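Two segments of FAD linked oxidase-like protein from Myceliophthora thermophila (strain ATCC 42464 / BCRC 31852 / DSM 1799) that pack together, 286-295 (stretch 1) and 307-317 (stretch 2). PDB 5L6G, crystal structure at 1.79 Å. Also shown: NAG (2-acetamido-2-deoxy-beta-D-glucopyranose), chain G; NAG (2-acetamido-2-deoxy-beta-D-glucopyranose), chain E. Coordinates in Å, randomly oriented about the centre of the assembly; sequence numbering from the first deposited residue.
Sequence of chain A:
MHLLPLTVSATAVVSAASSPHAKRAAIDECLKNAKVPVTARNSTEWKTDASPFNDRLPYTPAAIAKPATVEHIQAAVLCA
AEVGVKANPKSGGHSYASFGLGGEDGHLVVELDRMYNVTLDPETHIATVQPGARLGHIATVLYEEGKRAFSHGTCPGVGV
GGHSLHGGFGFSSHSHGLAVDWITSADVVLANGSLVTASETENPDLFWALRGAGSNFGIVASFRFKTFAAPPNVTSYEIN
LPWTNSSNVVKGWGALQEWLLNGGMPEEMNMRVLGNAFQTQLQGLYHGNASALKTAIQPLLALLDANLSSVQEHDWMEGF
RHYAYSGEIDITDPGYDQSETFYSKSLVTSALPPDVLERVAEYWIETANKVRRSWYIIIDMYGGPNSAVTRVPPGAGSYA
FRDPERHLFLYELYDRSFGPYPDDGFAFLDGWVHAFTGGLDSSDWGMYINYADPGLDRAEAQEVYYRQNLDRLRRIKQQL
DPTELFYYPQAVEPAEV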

# COMPACT_ATOMS: atom_id res chain seq x y z
N TYR A 286 1.60 19.77 -4.69
CA TYR A 286 0.44 20.62 -4.78
C TYR A 286 -0.10 20.53 -6.20
O TYR A 286 0.65 20.72 -7.16
N HIS A 287 -1.38 20.22 -6.33
CA HIS A 287 -2.00 20.10 -7.64
C HIS A 287 -2.40 21.48 -8.17
O HIS A 287 -3.56 21.87 -8.13
N GLY A 288 -1.39 22.18 -8.66
CA GLY A 288 -1.51 23.55 -9.13
C GLY A 288 -0.10 24.08 -9.33
O GLY A 288 0.87 23.36 -9.12
N ASN A 289 0.00 25.34 -9.74
CA ASN A 289 1.30 25.92 -10.07
C ASN A 289 1.96 26.49 -8.82
O ASN A 289 1.38 26.43 -7.73
N ALA A 290 3.16 27.04 -8.96
CA ALA A 290 3.97 27.43 -7.81
C ALA A 290 3.38 28.61 -7.06
O ALA A 290 3.44 28.66 -5.84
N SER A 291 2.83 29.58 -7.80
CA SER A 291 2.23 30.76 -7.16
C SER A 291 1.01 30.36 -6.33
O SER A 291 0.77 30.91 -5.26
N ALA A 292 0.25 29.38 -6.81
CA ALA A 292 -0.93 28.91 -6.10
C ALA A 292 -0.51 28.16 -4.83
O ALA A 292 -1.10 28.36 -3.76
N LEU A 293 0.52 27.34 -4.94
CA LEU A 293 1.09 26.67 -3.76
C LEU A 293 1.53 27.68 -2.69
O LEU A 293 1.18 27.54 -1.52
N LYS A 294 2.31 28.68 -3.10
CA LYS A 294 2.88 29.63 -2.15
C LYS A 294 1.78 30.28 -1.32
O LYS A 294 1.89 30.40 -0.11
N THR A 295 0.71 30.68 -2.00
CA THR A 295 -0.45 31.28 -1.35
C THR A 295 -1.12 30.28 -0.40
O THR A 295 -1.47 30.60 0.73
N ASN A 307 10.22 27.85 6.35
CA ASN A 307 10.40 28.33 5.00
C ASN A 307 10.18 27.22 4.01
O ASN A 307 10.55 26.08 4.26
N LEU A 308 9.57 27.56 2.88
CA LEU A 308 9.50 26.66 1.73
C LEU A 308 10.88 26.49 1.13
O LEU A 308 11.67 27.43 1.12
N SER A 309 11.16 25.30 0.60
CA SER A 309 12.36 25.12 -0.21
C SER A 309 12.08 24.16 -1.36
O SER A 309 11.03 23.50 -1.39
N SER A 310 13.00 24.12 -2.32
CA SER A 310 12.94 23.19 -3.43
C SER A 310 11.57 23.21 -4.11
O SER A 310 10.99 22.16 -4.37
N VAL A 311 11.07 24.40 -4.40
CA VAL A 311 9.78 24.51 -5.07
C VAL A 311 10.02 24.24 -6.55
O VAL A 311 10.75 24.98 -7.20
N GLN A 312 9.41 23.19 -7.07
CA GLN A 312 9.61 22.77 -8.46
C GLN A 312 8.27 22.50 -9.11
O GLN A 312 7.52 21.65 -8.64
N GLU A 313 7.98 23.20 -10.20
CA GLU A 313 6.76 22.94 -10.97
C GLU A 313 7.02 21.85 -12.00
O GLU A 313 8.06 21.85 -12.66
N HIS A 314 6.05 20.97 -12.19
CA HIS A 314 6.21 19.80 -13.05
C HIS A 314 4.98 19.62 -13.91
O HIS A 314 3.90 20.07 -13.55
N ASP A 315 5.11 18.93 -15.03
CA ASP A 315 3.92 18.31 -15.64
C ASP A 315 3.57 17.08 -14.81
O ASP A 315 4.28 16.76 -13.85
N TRP A 316 2.47 16.42 -15.16
CA TRP A 316 1.96 15.32 -14.37
C TRP A 316 2.97 14.18 -14.17
O TRP A 316 3.19 13.73 -13.05
N MET A 317 3.60 13.71 -15.25
CA MET A 317 4.49 12.56 -15.14
C MET A 317 5.79 12.95 -14.45
O MET A 317 6.40 12.14 -13.75

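Helix 290-295 runs across the strand of stretch 2 at 138° between their N-to-C directions, axes 9.4 Å apart at closest, and Ala 290, Leu 293, Val 311 and Leu 308 make the apolar part of the contact, flanked by Lys 294 and Glu 313. In stretch 2 the inward positions are Leu 308, Val 311 and Glu 313, whereas Gln 312 points away.

Glu 313 ties the strand to the first turn of the helix. With chi1 m and chi2 t its chain extends, so that OE1 accepts a hydrogen bond from Ala 290 N, 3.1 Å away, an amide that no earlier turn of helix can satisfy. Ala 290 suits this spot: its CB points toward the strand and lies 3.6 Å from Glu 313 CD and 3.9 Å from Val 311 CG1.

Asn 289, at chi1 p, folds its OD1 back to cap Ala 292 N at 3.0 Å, while its ND2 is bonded to C1 of the chain G NAG at 1.5 Å; one amide thus serves as both cap and glycan anchor.

One turn on, Leu 293 (t, p) brings CD2 to 4.2 Å from Val 311 CG1, itself on a t rotamer. Leu 308, its chi1 of -93° between wells, places CD1 4.0 Å from Lys 294 CG, so the lysine contributes its aliphatic stem. At the other end, His 287 (m) sets CE1 3.9 Å from CZ3 of Trp 316 (t), at the indole's edge.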

# COMPACT_ATOMS: atom_id res chain seq x y z
CB TYR A 286 0.84 22.05 -4.45
CG TYR A 286 -0.31 23.00 -4.43
CD1 TYR A 286 -1.16 23.05 -3.33
CD2 TYR A 286 -0.55 23.84 -5.50
CE1 TYR A 286 -2.24 23.92 -3.31
CE2 TYR A 286 -1.62 24.72 -5.50
CZ TYR A 286 -2.46 24.75 -4.39
OH TYR A 286 -3.50 25.62 -4.37
CB HIS A 287 -3.19 19.16 -7.59
CG HIS A 287 -2.81 17.74 -7.34
ND1 HIS A 287 -3.39 16.70 -8.01
CD2 HIS A 287 -1.89 17.19 -6.52
CE1 HIS A 287 -2.87 15.56 -7.60
NE2 HIS A 287 -1.95 15.83 -6.69
CB ASN A 289 1.15 26.97 -11.17
CG ASN A 289 0.17 28.06 -10.82
OD1 ASN A 289 0.05 28.45 -9.66
ND2 ASN A 289 -0.54 28.59 -11.83
CB ALA A 290 5.40 27.72 -8.22
CB SER A 291 1.86 31.84 -8.19
OG SER A 291 1.22 31.27 -9.31
CB ALA A 292 -1.79 28.03 -7.01
CB LEU A 293 2.30 25.81 -4.16
CG LEU A 293 3.20 25.38 -3.00
CD1 LEU A 293 2.44 24.45 -2.08
CD2 LEU A 293 4.48 24.73 -3.50
CB LYS A 294 3.71 30.69 -2.89
CG LYS A 294 5.02 30.19 -3.48
CD LYS A 294 5.70 31.28 -4.30
CE LYS A 294 6.97 30.77 -4.98
NZ LYS A 294 8.11 30.64 -4.02
CB THR A 295 -1.45 31.79 -2.41
OG1 THR A 295 -0.81 32.78 -3.23
CG2 THR A 295 -2.68 32.41 -1.76
CB ASN A 307 11.82 28.88 4.83
CG ASN A 307 12.03 30.21 5.53
OD1 ASN A 307 11.32 30.54 6.47
ND2 ASN A 307 13.02 30.99 5.08
CB LEU A 308 8.64 27.25 0.61
CG LEU A 308 7.16 26.97 0.46
CD1 LEU A 308 6.65 27.62 -0.83
CD2 LEU A 308 6.88 25.48 0.48
CB SER A 309 13.53 24.62 0.65
OG SER A 309 13.18 23.44 1.36
CB SER A 310 13.23 21.76 -2.95
OG SER A 310 14.54 21.65 -2.43
CB VAL A 311 9.15 25.89 -4.85
CG1 VAL A 311 7.88 26.04 -5.67
CG2 VAL A 311 8.88 26.10 -3.37
CB GLN A 312 10.45 21.50 -8.52
CG GLN A 312 11.92 21.66 -8.17
CD GLN A 312 12.59 20.32 -7.91
OE1 GLN A 312 12.21 19.30 -8.48
NE2 GLN A 312 13.59 20.31 -7.03
CB GLU A 313 6.32 24.19 -11.71
CG GLU A 313 6.23 25.43 -10.85
CD GLU A 313 5.60 26.59 -11.59
OE1 GLU A 313 4.36 26.54 -11.77
OE2 GLU A 313 6.34 27.52 -11.99
CB HIS A 314 6.33 18.53 -12.19
CG HIS A 314 7.39 18.59 -11.12
ND1 HIS A 314 8.74 18.56 -11.40
CD2 HIS A 314 7.29 18.66 -9.78
CE1 HIS A 314 9.43 18.63 -10.28
NE2 HIS A 314 8.57 18.67 -9.27
CB ASP A 315 4.09 18.01 -17.14
CG ASP A 315 5.01 16.84 -17.45
OD1 ASP A 315 5.36 16.03 -16.58
OD2 ASP A 315 5.39 16.71 -18.62
CB TRP A 316 0.67 14.77 -14.99
CG TRP A 316 0.16 13.57 -14.26
CD1 TRP A 316 0.16 12.29 -14.71
CD2 TRP A 316 -0.39 13.52 -12.94
NE1 TRP A 316 -0.36 11.45 -13.76
CE2 TRP A 316 -0.70 12.18 -12.66
CE3 TRP A 316 -0.63 14.49 -11.96
CZ2 TRP A 316 -1.27 11.78 -11.45
CZ3 TRP A 316 -1.19 14.10 -10.75
CH2 TRP A 316 -1.49 12.74 -10.50
CB MET A 317 4.82 11.95 -16.50
CG MET A 317 3.70 11.11 -17.12
SD MET A 317 2.99 9.89 -16.03
CE MET A 317 4.33 8.79 -15.57
C1 NAG G . -1.52 29.64 -11.62
C2 NAG G . -1.54 30.53 -12.87
C3 NAG G . -2.70 31.53 -12.86
C4 NAG G . -4.01 30.84 -12.51
C5 NAG G . -3.86 29.99 -11.25
C6 NAG G . -5.12 29.18 -10.97
C7 NAG G . 0.58 30.92 -14.03
C8 NAG G . 1.89 31.67 -14.08
N2 NAG G . -0.26 31.20 -13.03
O3 NAG G . -2.85 32.07 -14.15
O4 NAG G . -4.99 31.83 -12.33
O5 NAG G . -2.80 29.07 -11.42
O6 NAG G . -5.16 28.82 -9.61
O7 NAG G . 0.33 30.09 -14.90
C1 NAG E . 3.02 22.61 -16.97
C2 NAG E . 4.54 22.74 -17.14
C3 NAG E . 4.98 22.61 -18.60
C4 NAG E . 4.39 21.36 -19.23
C5 NAG E . 2.87 21.40 -19.05
C6 NAG E . 2.19 20.16 -19.62
C7 NAG E . 5.99 24.06 -15.65
C8 NAG E . 6.36 25.43 -15.17
N2 NAG E . 5.01 23.99 -16.56
O3 NAG E . 6.39 22.57 -18.69
O4 NAG E . 4.72 21.25 -20.60
O5 NAG E . 2.60 21.46 -17.67
O6 NAG E . 0.86 20.09 -19.12
O7 NAG E . 6.58 23.08 -15.20